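Local coordinates for protein UDP-glucose 4-epimerase (Brucella ovis, PDB 4WOK) that binds NAD and probably catalyses the reversible interconversion of UDP-glucose and UDP-galactose by inverting the sugar at C4, at residues A[19-31]-A[178-192]. The protein carries 2 engineered substitutions. Residues are numbered along the deposited sequence; the frame is centred on the assembly and turned at random. Where two conformers were deposited one is given.
With ZN (zinc ion), chain C; NAD (nicotinamide-adenine-dinucleotide), chain B.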
loop_
_atom_site.group_PDB
_atom_site.type_symbol
_atom_site.label_atom_id
_atom_site.label_comp_id
_atom_site.label_asym_id
_atom_site.label_seq_id
_atom_site.Cartn_x
_atom_site.Cartn_y
_atom_site.Cartn_z
ATOM N N GLY A 19 -7.561 -3.091 8.337
ATOM C CA GLY A 19 -8.620 -2.294 7.724
ATOM C C GLY A 19 -8.968 -0.957 8.366
ATOM O O GLY A 19 -9.841 -0.230 7.870
ATOM N N ALA A 20 -8.294 -0.613 9.459
ATOM C CA ALA A 20 -8.480 0.704 10.082
ATOM C C ALA A 20 -7.444 1.717 9.583
ATOM O O ALA A 20 -7.479 2.907 9.944
ATOM C CB ALA A 20 -8.406 0.577 11.611
ATOM N N GLY A 21 -6.511 1.244 8.763
ATOM C CA GLY A 21 -5.446 2.096 8.249
ATOM C C GLY A 21 -5.833 2.805 6.957
ATOM O O GLY A 21 -6.983 2.777 6.538
ATOM N N PHE A 22 -4.854 3.437 6.328
ATOM C CA PHE A 22 -5.073 4.248 5.129
ATOM C C PHE A 22 -5.635 3.418 3.954
ATOM O O PHE A 22 -6.785 3.602 3.526
ATOM C CB PHE A 22 -3.748 4.928 4.761
ATOM C CG PHE A 22 -3.773 5.708 3.465
ATOM C CD1 PHE A 22 -4.836 6.548 3.150
ATOM C CD2 PHE A 22 -2.699 5.632 2.585
ATOM C CE1 PHE A 22 -4.845 7.272 1.950
ATOM C CE2 PHE A 22 -2.697 6.349 1.402
ATOM C CZ PHE A 22 -3.767 7.175 1.082
ATOM N N ILE A 23 -4.850 2.488 3.431
ATOM C CA ILE A 23 -5.312 1.725 2.270
ATOM C C ILE A 23 -6.448 0.747 2.637
ATOM O O ILE A 23 -7.368 0.526 1.838
ATOM C CB ILE A 23 -4.133 0.959 1.632
ATOM C CG1 ILE A 23 -2.998 1.941 1.309
ATOM C CG2 ILE A 23 -4.556 0.258 0.375
ATOM C CD1 ILE A 23 -1.701 1.249 0.896
ATOM N N GLY A 24 -6.371 0.162 3.829
ATOM C CA GLY A 24 -7.360 -0.818 4.274
ATOM C C GLY A 24 -8.740 -0.196 4.433
ATOM O O GLY A 24 -9.734 -0.802 4.063
ATOM N N SER A 25 -8.811 1.014 4.989
ATOM C CA SER A 25 -10.105 1.667 5.175
ATOM C C SER A 25 -10.709 2.041 3.826
ATOM O O SER A 25 -11.919 1.885 3.627
ATOM C CB SER A 25 -9.996 2.909 6.078
ATOM O OG SER A 25 -9.136 3.906 5.523
ATOM N N HIS A 26 -9.884 2.513 2.887
ATOM C CA HIS A 26 -10.398 2.791 1.540
ATOM C C HIS A 26 -10.929 1.522 0.870
ATOM O O HIS A 26 -11.911 1.554 0.106
ATOM C CB HIS A 26 -9.319 3.427 0.662
ATOM C CG HIS A 26 -9.122 4.891 0.916
ATOM N ND1 HIS A 26 -8.362 5.367 1.959
ATOM C CD2 HIS A 26 -9.590 5.981 0.257
ATOM C CE1 HIS A 26 -8.371 6.694 1.939
ATOM N NE2 HIS A 26 -9.109 7.088 0.918
ATOM N N THR A 27 -10.265 0.407 1.145
ATOM C CA THR A 27 -10.660 -0.865 0.554
ATOM C C THR A 27 -11.957 -1.371 1.177
ATOM O O THR A 27 -12.823 -1.901 0.475
ATOM C CB THR A 27 -9.538 -1.901 0.713
ATOM O OG1 THR A 27 -8.379 -1.417 0.021
ATOM C CG2 THR A 27 -9.961 -3.272 0.148
ATOM N N ALA A 28 -12.100 -1.192 2.490
ATOM C CA ALA A 28 -13.360 -1.509 3.173
ATOM C C ALA A 28 -14.531 -0.697 2.599
ATOM O O ALA A 28 -15.610 -1.240 2.334
ATOM C CB ALA A 28 -13.224 -1.258 4.671
ATOM N N LYS A 29 -14.326 0.608 2.418
ATOM C CA LYS A 29 -15.348 1.458 1.797
ATOM C C LYS A 29 -15.756 0.909 0.435
ATOM O O LYS A 29 -16.951 0.824 0.114
ATOM C CB LYS A 29 -14.832 2.899 1.655
ATOM C CG LYS A 29 -15.781 3.858 0.925
ATOM C CD LYS A 29 -15.248 5.296 0.987
ATOM C CE LYS A 29 -16.292 6.324 0.573
ATOM N NZ LYS A 29 -16.450 6.401 -0.901
ATOM N N LEU A 30 -14.768 0.532 -0.368
ATOM C CA LEU A 30 -15.055 0.047 -1.711
ATOM C C LEU A 30 -15.778 -1.290 -1.668
ATOM O O LEU A 30 -16.738 -1.504 -2.413
ATOM C CB LEU A 30 -13.779 -0.091 -2.538
ATOM C CG LEU A 30 -14.123 -0.300 -4.014
ATOM C CD1 LEU A 30 -14.371 1.029 -4.691
ATOM C CD2 LEU A 30 -13.060 -1.089 -4.747
ATOM N N LEU A 31 -15.315 -2.185 -0.801
ATOM C CA LEU A 31 -15.955 -3.488 -0.666
ATOM C C LEU A 31 -17.440 -3.312 -0.398
ATOM O O LEU A 31 -18.271 -3.968 -1.023
ATOM C CB LEU A 31 -15.302 -4.308 0.466
ATOM C CG LEU A 31 -13.985 -5.000 0.107
ATOM C CD1 LEU A 31 -13.168 -5.373 1.377
ATOM C CD2 LEU A 31 -14.240 -6.253 -0.722
ATOM N N TYR A 178 3.266 -2.697 -5.147
ATOM C CA TYR A 178 3.215 -1.315 -5.618
ATOM C C TYR A 178 4.192 -0.480 -4.816
ATOM O O TYR A 178 4.701 -0.933 -3.783
ATOM C CB TYR A 178 1.794 -0.749 -5.516
ATOM C CG TYR A 178 1.129 -0.976 -4.166
ATOM C CD1 TYR A 178 0.502 -2.188 -3.865
ATOM C CD2 TYR A 178 1.112 0.029 -3.210
ATOM C CE1 TYR A 178 -0.098 -2.392 -2.640
ATOM C CE2 TYR A 178 0.503 -0.157 -1.990
ATOM C CZ TYR A 178 -0.096 -1.372 -1.704
ATOM O OH TYR A 178 -0.696 -1.561 -0.478
ATOM N N PHE A 179 4.460 0.735 -5.291
ATOM C CA PHE A 179 5.450 1.593 -4.642
ATOM C C PHE A 179 4.862 2.549 -3.598
ATOM O O PHE A 179 5.085 2.375 -2.396
ATOM C CB PHE A 179 6.216 2.403 -5.698
ATOM C CG PHE A 179 7.393 1.670 -6.291
ATOM C CD1 PHE A 179 8.519 1.400 -5.519
ATOM C CD2 PHE A 179 7.374 1.250 -7.614
ATOM C CE1 PHE A 179 9.609 0.731 -6.058
ATOM C CE2 PHE A 179 8.458 0.586 -8.164
ATOM C CZ PHE A 179 9.579 0.325 -7.382
ATOM N N ASN A 180 4.144 3.571 -4.057
ATOM C CA ASN A 180 3.655 4.616 -3.166
ATOM C C ASN A 180 2.167 4.860 -3.277
ATOM O O ASN A 180 1.689 5.366 -4.294
ATOM C CB ASN A 180 4.373 5.946 -3.435
ATOM C CG ASN A 180 5.865 5.866 -3.191
ATOM O OD1 ASN A 180 6.310 5.696 -2.057
ATOM N ND2 ASN A 180 6.648 6.018 -4.254
ATOM N N ALA A 181 1.448 4.534 -2.211
ATOM C CA ALA A 181 0.030 4.840 -2.118
ATOM C C ALA A 181 -0.147 6.331 -1.910
ATOM O O ALA A 181 0.529 6.918 -1.081
ATOM C CB ALA A 181 -0.602 4.082 -0.977
ATOM N N SER A 182 -1.074 6.942 -2.629
ATOM C CA SER A 182 -1.241 8.383 -2.545
ATOM C C SER A 182 -2.695 8.797 -2.761
ATOM O O SER A 182 -3.556 7.962 -3.037
ATOM C CB SER A 182 -0.337 9.071 -3.569
ATOM O OG SER A 182 -0.618 8.607 -4.878
ATOM N N GLY A 183 -2.950 10.095 -2.640
ATOM C CA GLY A 183 -4.283 10.640 -2.794
ATOM C C GLY A 183 -5.171 10.266 -1.621
ATOM O O GLY A 183 -4.692 9.866 -0.547
ATOM N N ALA A 184 -6.476 10.414 -1.829
ATOM C CA ALA A 184 -7.468 10.070 -0.818
ATOM C C ALA A 184 -8.810 9.930 -1.514
ATOM O O ALA A 184 -8.934 10.279 -2.691
ATOM C CB ALA A 184 -7.527 11.129 0.280
ATOM N N ASP A 185 -9.803 9.411 -0.793
ATOM C CA ASP A 185 -11.123 9.187 -1.381
ATOM C C ASP A 185 -11.645 10.463 -2.047
ATOM O O ASP A 185 -11.522 11.553 -1.485
ATOM C CB ASP A 185 -12.129 8.714 -0.334
ATOM C CG ASP A 185 -13.510 8.520 -0.931
ATOM O OD1 ASP A 185 -13.708 7.495 -1.620
ATOM O OD2 ASP A 185 -14.375 9.407 -0.746
ATOM N N ILE A 186 -12.208 10.335 -3.246
ATOM C CA ILE A 186 -12.615 11.521 -4.012
ATOM C C ILE A 186 -13.612 12.408 -3.246
ATOM O O ILE A 186 -13.624 13.634 -3.415
ATOM C CB ILE A 186 -13.221 11.122 -5.377
ATOM C CG1 ILE A 186 -13.592 12.365 -6.193
ATOM C CG2 ILE A 186 -14.431 10.242 -5.190
ATOM C CD1 ILE A 186 -12.408 13.216 -6.587
ATOM N N ASP A 187 -14.417 11.808 -2.374
ATOM C CA ASP A 187 -15.467 12.564 -1.707
ATOM C C ASP A 187 -15.016 13.247 -0.420
ATOM O O ASP A 187 -15.813 13.903 0.252
ATOM C CB ASP A 187 -16.668 11.658 -1.454
ATOM C CG ASP A 187 -17.479 11.427 -2.720
ATOM O OD1 ASP A 187 -17.613 12.386 -3.515
ATOM O OD2 ASP A 187 -17.964 10.299 -2.939
ATOM N N GLY A 188 -13.737 13.107 -0.082
ATOM C CA GLY A 188 -13.131 13.941 0.944
ATOM C C GLY A 188 -13.232 13.564 2.417
ATOM O O GLY A 188 -12.655 14.259 3.255
ATOM N N GLU A 189 -13.925 12.477 2.754
ATOM C CA GLU A 189 -14.102 12.129 4.173
ATOM C C GLU A 189 -13.160 11.050 4.709
ATOM O O GLU A 189 -13.290 10.635 5.860
ATOM C CB GLU A 189 -15.535 11.677 4.440
ATOM C CG GLU A 189 -16.598 12.733 4.166
ATOM C CD GLU A 189 -17.991 12.237 4.524
ATOM O OE1 GLU A 189 -18.100 11.280 5.327
ATOM O OE2 GLU A 189 -18.977 12.800 3.999
ATOM N N LEU A 190 -12.218 10.593 3.891
ATOM C CA LEU A 190 -11.297 9.535 4.322
ATOM C C LEU A 190 -9.889 9.825 3.819
ATOM O O LEU A 190 -9.674 9.991 2.618
ATOM C CB LEU A 190 -11.780 8.176 3.810
ATOM C CG LEU A 190 -11.261 6.897 4.451
ATOM C CD1 LEU A 190 -11.674 6.791 5.926
ATOM C CD2 LEU A 190 -11.764 5.696 3.652
ATOM N N GLY A 191 -8.925 9.887 4.730
ATOM C CA GLY A 191 -7.595 10.296 4.331
ATOM C C GLY A 191 -6.471 9.507 4.961
ATOM O O GLY A 191 -6.686 8.505 5.635
ATOM N N GLU A 192 -5.250 9.987 4.741
ATOM C CA GLU A 192 -4.065 9.306 5.223
ATOM C C GLU A 192 -3.612 9.968 6.523
ATOM O O GLU A 192 -3.141 11.104 6.497
ATOM C CB GLU A 192 -2.964 9.371 4.156
ATOM C CG GLU A 192 -1.614 8.813 4.586
ATOM C CD GLU A 192 -0.636 8.785 3.433
ATOM O OE1 GLU A 192 0.412 8.130 3.548
ATOM O OE2 GLU A 192 -0.927 9.402 2.389
HETATM ZN ZN ZN C . 1.756 8.265 5.304
HETATM P PA NAD B . -1.320 2.009 7.712
HETATM O O1A NAD B . -0.335 1.875 8.858
HETATM O O2A NAD B . -2.266 3.162 7.547
HETATM O O5B NAD B . -2.374 0.646 7.901
HETATM C C5B NAD B . -1.739 -0.394 8.612
HETATM C C4B NAD B . -2.873 -1.025 9.462
HETATM O O4B NAD B . -2.443 -2.277 10.015
HETATM C C3B NAD B . -3.072 -0.024 10.605
HETATM O O3B NAD B . -4.454 0.192 10.740
HETATM C C2B NAD B . -2.477 -0.779 11.820
HETATM O O2B NAD B . -3.136 -0.444 12.977
HETATM C C1B NAD B . -2.773 -2.270 11.418
HETATM N N9A NAD B . -1.804 -3.211 12.012
HETATM C C8A NAD B . -0.393 -3.155 12.006
HETATM N N7A NAD B . 0.165 -4.206 12.618
HETATM C C5A NAD B . -0.929 -4.971 13.043
HETATM C C6A NAD B . -1.003 -6.189 13.754
HETATM N N6A NAD B . 0.144 -6.828 14.164
HETATM N N1A NAD B . -2.213 -6.729 14.034
HETATM C C2A NAD B . -3.329 -6.049 13.613
HETATM N N3A NAD B . -3.408 -4.868 12.934
HETATM C C4A NAD B . -2.162 -4.370 12.664
HETATM O O3 NAD B . -0.333 1.644 6.497
HETATM P PN NAD B . -0.965 1.656 5.010
HETATM O O1N NAD B . -2.458 1.624 4.843
HETATM O O2N NAD B . -0.023 2.514 4.240
HETATM O O5D NAD B . -0.415 0.221 4.220
HETATM C C5D NAD B . -0.877 -0.900 4.795
HETATM C C4D NAD B . -0.397 -2.042 3.899
HETATM O O4D NAD B . -0.004 -1.487 2.578
HETATM C C3D NAD B . 0.890 -2.650 4.492
HETATM O O3D NAD B . 0.869 -3.995 4.135
HETATM C C2D NAD B . 1.968 -1.893 3.710
HETATM O O2D NAD B . 3.153 -2.570 3.564
HETATM C C1D NAD B . 1.283 -1.945 2.324
HETATM N N1N NAD B . 2.000 -0.939 1.389
HETATM C C2N NAD B . 1.768 0.417 1.609
HETATM C C3N NAD B . 2.416 1.354 0.762
HETATM C C7N NAD B . 2.176 2.822 0.990
HETATM O O7N NAD B . 2.698 3.661 0.249
HETATM N N7N NAD B . 1.362 3.204 2.039
HETATM C C4N NAD B . 3.266 0.893 -0.246
HETATM C C5N NAD B . 3.479 -0.472 -0.434
HETATM C C6N NAD B . 2.835 -1.396 0.401
HETATM O O HOH W 1 -8.037 6.294 6.363
HETATM O O HOH W 2 -18.769 8.269 -0.812
HETATM O O HOH W 3 -16.732 8.187 -2.549
#
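The first helix of the Rossmann fold, 22-33, starting at the glycine-rich turn, lies against segment 178-192, and Phe-22 and Glu-192 stack where the cofactor and zinc sites adjoin. Glu-192 CB sits over the centre of the Phe-22 ring, 3.6 Å from its centroid, a CH-pi contact. Farther along the same side chain the carboxylate lies nearly parallel to the ring, the planes 7° apart, and OE1 binds the zinc ion at 2.2 Å; His-194, Glu-197 and His-199 complete the site. With chi1 at 175°, the Phe-22 ring swings away from its own amide toward segment 178-192, leaving that N to donate to NAD O2A. Ile-23 N donates to the other phosphate, and its CD1 packs on Ala-181 CB (3.6 Å) and meets the Tyr-178 ring at its edge. The Tyr-178 hydroxyl is hydrogen-bonded to Ser-125, and Ala-181 N donates to the carboxamide oxygen of NAD, O7N. One turn on, His-26 ND1 gives a nearly straight bond (167°) to Phe-22 O, fixing the imidazole so that NE2 receives a weak bond from Asp-185 N at 3.0 Å; Leu-190 CD2 covers one ring face. Water 1 bridges Ser-25 OG and Gly-191 O. At the outer end, in the modelled one of two conformers, Lys-29 NZ forms a salt bridge with Asp-185 OD1 (3.0 Å) from above the carboxylate plane, while OD2 accepts from Asp-187 N in an Asx turn. With ND1 donating and NE2 accepting, His-26 is probably neutral and protonated at ND1.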